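Local coordinates for protein VP1 (Polyomavirus HPyV7, PDB 4PCH) that forms the outer capsid of the virus as jelly-roll pentamers and takes part in attachment to host-cell receptors, at the interface of chains A and B. Coordinates in Å, arbitrary orientation; residue numbers count along the deposited sequence, not the author numbering. Chains: chain A/B, VP1.

Both contacts belong to the seam between neighbouring VP1 subunits, chains A and B of the pentamer, within the jelly-roll core part of a longer VP1 chain. The C-alpha centres of the two contacts lie about 13 Å apart, and they share no residue. In contact 1 A:Leu238 and A:Pro239 meet a salt-bridged pair in a loop of B; in contact 2 short strands and loops of A around residues 98 to 110 pack on a loop of B and its strand 224-236. That strand ends just ahead of residues 238-239, so this stretch of VP1 faces one neighbour with its strand end and the other with the following loop.

Contact 1: the interface of chains A and B. Residues chain A 238-239; chain B 136, 139.
Loop meets loop in this part of the subunit interface within the VP1 pentamer, a small patch in which a leucine and a proline pack against a charged pair and help to hold neighbouring jelly-roll subunits side by side. The methyl CD2 of A:Leu238 sits over the centre of one face of the guanidinium group of B:Arg139, 3.5 Å from CZ. The two side chains meet at a slant, and NE and NH1 of B:Arg139 lie beneath the same methyl, at 3.7 and 3.5 Å from CD2. In A:Leu238, chi1 (-61°) sends CG from the backbone toward B:Arg139 and chi2 (167°) turns the CD2 branch onto it.

A:Pro239 supplies the second half of the contact. Its ring lies across both B side chains at about a right angle: CD is 3.4 Å from the carboxylate oxygen OD2 of B:Asp136, and CG is 3.9 Å from CB of B:Arg139. The proline thus packs on the aliphatic root of the arginine while the leucine takes its flat end.

Within B, NH1 of B:Arg139 forms a salt bridge and hydrogen bond of 3.0 Å to OD2 of B:Asp136, 162° at the hydrogen. The acceptor lies in the guanidinium plane and is met on its syn side. The pair is probably held in place by this salt bridge, giving the neighbouring loop a surface to rest on and helping to join adjacent subunits of the pentamer.

Contact 2: the interface of chains A and B. Residues chain A 98, 103, 109-110; chain B 47-49, 235.
A:Leu110 reaches from the short strand 109-110 and wedges among B:Tyr47, B:Met49 and B:Met235 at the subunit interface of the VP1 pentamer, an apolar patch that helps to join neighbouring subunits. Its two methyl branches divide the work. CD1 lies 3.6 Å from the sulfur SD of B:Met235 and also touches the ring of B:Tyr47 at CE2. CD2 meets CE of B:Met49 at 3.9 Å. The leucine crosses B:Met235 and B:Tyr47 at about right angles, so its forked end is held from several directions. B:Met49 extends this tightly packed part to A:Tyr103: its sulfur SD lies 3.5 Å from CB at the base of the tyrosine, and its own CB meets one ring face toward the rim rather than over the middle, leaving the phenol end projecting away from the leucine.

A:Met98 flanks this centre. Its CB packs near the phenol end of B:Tyr47, 3.7 Å from CZ. The chain is bent at chi2 and chi3 (-78° and -74°), which carries the methyl CE over the centre of one face of the B:Tyr47 ring; at 4.3 Å above the plane it caps that face loosely.

Other approaches are looser too. A:Met98 and B:Met235 reach toward each other tip to tip, with 4.1 Å between CE of the former and SD of the latter. A:Thr109 makes a light contact of its own with B:Met235, its hydroxyl OG1 3.9 Å from SD, the two side chains running past each other in opposite directions. B:Thr48 loses very little surface to A and serves instead as a local brace of the B loop: its hydroxyl OG1 donates a 2.6 Å hydrogen bond to the backbone O of B:Tyr47, in the carbonyl plane and on a lone pair.

Contact 1: the interface of chains A and B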
loop_
_atom_site.group_PDB
_atom_site.type_symbol
_atom_site.label_atom_id
_atom_site.label_comp_id
_atom_site.label_asym_id
_atom_site.label_seq_id
_atom_site.Cartn_x
_atom_site.Cartn_y
_atom_site.Cartn_z
ATOM N N LEU A 238 -21.194 -16.775 12.211
ATOM C CA LEU A 238 -22.637 -16.556 12.077
ATOM C C LEU A 238 -23.063 -15.245 12.730
ATOM O O LEU A 238 -22.413 -14.767 13.674
ATOM C CB LEU A 238 -23.385 -17.693 12.779
ATOM C CG LEU A 238 -23.156 -19.099 12.245
ATOM C CD1 LEU A 238 -23.710 -20.095 13.276
ATOM C CD2 LEU A 238 -23.827 -19.245 10.896
ATOM N N PRO A 239 -24.169 -14.661 12.255
ATOM C CA PRO A 239 -24.662 -13.419 12.864
ATOM C C PRO A 239 -24.956 -13.462 14.353
ATOM O O PRO A 239 -25.569 -14.397 14.847
ATOM C CB PRO A 239 -25.961 -13.143 12.093
ATOM C CG PRO A 239 -25.677 -13.700 10.743
ATOM C CD PRO A 239 -24.909 -14.980 11.022
ATOM N N ASP B 136 -26.992 -13.002 5.170
ATOM C CA ASP B 136 -27.464 -14.245 5.747
ATOM C C ASP B 136 -28.962 -14.135 6.003
ATOM O O ASP B 136 -29.387 -13.734 7.094
ATOM C CB ASP B 136 -26.723 -14.578 7.040
ATOM C CG ASP B 136 -27.089 -15.964 7.575
ATOM O OD1 ASP B 136 -28.149 -16.523 7.220
ATOM O OD2 ASP B 136 -26.331 -16.517 8.389
ATOM N N ARG B 139 -30.587 -15.615 9.271
ATOM C CA ARG B 139 -30.132 -15.265 10.624
ATOM C C ARG B 139 -29.896 -13.772 10.915
ATOM O O ARG B 139 -29.821 -13.388 12.087
ATOM C CB ARG B 139 -28.838 -16.017 10.933
ATOM C CG ARG B 139 -28.926 -17.541 10.838
ATOM C CD ARG B 139 -27.582 -18.147 11.213
ATOM N NE ARG B 139 -27.477 -19.582 10.979
ATOM C CZ ARG B 139 -27.027 -20.165 9.862
ATOM N NH1 ARG B 139 -26.631 -19.463 8.798
ATOM N NH2 ARG B 139 -26.980 -21.483 9.803
#

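Contact 2: the interface of chains A and B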
loop_
_atom_site.group_PDB
_atom_site.type_symbol
_atom_site.label_atom_id
_atom_site.label_comp_id
_atom_site.label_asym_id
_atom_site.label_seq_id
_atom_site.Cartn_x
_atom_site.Cartn_y
_atom_site.Cartn_z
ATOM N N MET A 98 -20.907 -6.596 9.410
ATOM C CA MET A 98 -20.892 -6.145 10.812
ATOM C C MET A 98 -21.647 -7.158 11.668
ATOM O O MET A 98 -21.101 -8.205 12.008
ATOM C CB MET A 98 -21.494 -4.748 10.906
ATOM C CG MET A 98 -20.752 -3.680 10.123
ATOM S SD MET A 98 -19.256 -3.123 10.945
ATOM C CE MET A 98 -19.935 -2.128 12.264
ATOM N N TYR A 103 -19.045 -11.876 16.699
ATOM C CA TYR A 103 -18.216 -11.086 17.599
ATOM C C TYR A 103 -17.123 -11.909 18.192
ATOM O O TYR A 103 -17.274 -13.116 18.344
ATOM C CB TYR A 103 -19.040 -10.421 18.720
ATOM C CG TYR A 103 -19.772 -11.338 19.654
ATOM C CD1 TYR A 103 -21.038 -11.805 19.341
ATOM C CD2 TYR A 103 -19.252 -11.650 20.904
ATOM C CE1 TYR A 103 -21.740 -12.601 20.218
ATOM C CE2 TYR A 103 -19.948 -12.451 21.794
ATOM C CZ TYR A 103 -21.190 -12.926 21.441
ATOM O OH TYR A 103 -21.909 -13.714 22.295
ATOM N N THR A 109 -15.402 -6.956 20.588
ATOM C CA THR A 109 -15.915 -6.201 19.453
ATOM C C THR A 109 -16.319 -7.111 18.340
ATOM O O THR A 109 -16.210 -8.340 18.450
ATOM C CB THR A 109 -14.911 -5.087 19.017
ATOM O OG1 THR A 109 -15.595 -4.094 18.241
ATOM C CG2 THR A 109 -13.719 -5.655 18.235
ATOM N N LEU A 110 -16.882 -6.549 17.275
ATOM C CA LEU A 110 -17.281 -7.378 16.138
ATOM C C LEU A 110 -16.074 -8.087 15.545
ATOM O O LEU A 110 -14.934 -7.565 15.571
ATOM C CB LEU A 110 -17.940 -6.517 15.051
ATOM C CG LEU A 110 -19.203 -5.832 15.471
ATOM C CD1 LEU A 110 -19.728 -4.951 14.356
ATOM C CD2 LEU A 110 -20.280 -6.817 15.933
ATOM N N TYR B 47 -23.770 -0.405 18.923
ATOM C CA TYR B 47 -24.148 -1.237 17.779
ATOM C C TYR B 47 -24.757 -2.575 18.227
ATOM O O TYR B 47 -25.629 -3.130 17.527
ATOM C CB TYR B 47 -22.942 -1.445 16.860
ATOM C CG TYR B 47 -23.284 -2.199 15.621
ATOM C CD1 TYR B 47 -23.777 -1.554 14.483
ATOM C CD2 TYR B 47 -23.178 -3.578 15.578
ATOM C CE1 TYR B 47 -24.120 -2.254 13.349
ATOM C CE2 TYR B 47 -23.531 -4.283 14.447
ATOM C CZ TYR B 47 -23.995 -3.620 13.323
ATOM O OH TYR B 47 -24.380 -4.395 12.238
ATOM N N THR B 48 -24.335 -3.021 19.416
ATOM C CA THR B 48 -24.644 -4.316 20.036
ATOM C C THR B 48 -23.847 -5.449 19.371
ATOM O O THR B 48 -23.393 -5.329 18.226
ATOM C CB THR B 48 -26.140 -4.727 20.012
ATOM O OG1 THR B 48 -26.471 -5.245 18.711
ATOM C CG2 THR B 48 -27.082 -3.552 20.382
ATOM N N MET B 49 -23.698 -6.546 20.102
ATOM C CA MET B 49 -23.147 -7.792 19.565
ATOM C C MET B 49 -24.254 -8.746 19.094
ATOM O O MET B 49 -24.033 -9.949 18.973
ATOM C CB MET B 49 -22.268 -8.466 20.624
ATOM C CG MET B 49 -21.101 -7.614 21.122
ATOM S SD MET B 49 -19.892 -7.176 19.869
ATOM C CE MET B 49 -20.236 -5.449 19.560
ATOM N N MET B 235 -15.011 1.245 14.394
ATOM C CA MET B 235 -15.745 1.304 15.663
ATOM C C MET B 235 -14.906 1.959 16.776
ATOM O O MET B 235 -13.668 2.097 16.672
ATOM C CB MET B 235 -16.236 -0.086 16.066
ATOM C CG MET B 235 -17.345 -0.621 15.148
ATOM S SD MET B 235 -17.955 -2.200 15.809
ATOM C CE MET B 235 -19.472 -1.569 16.554
#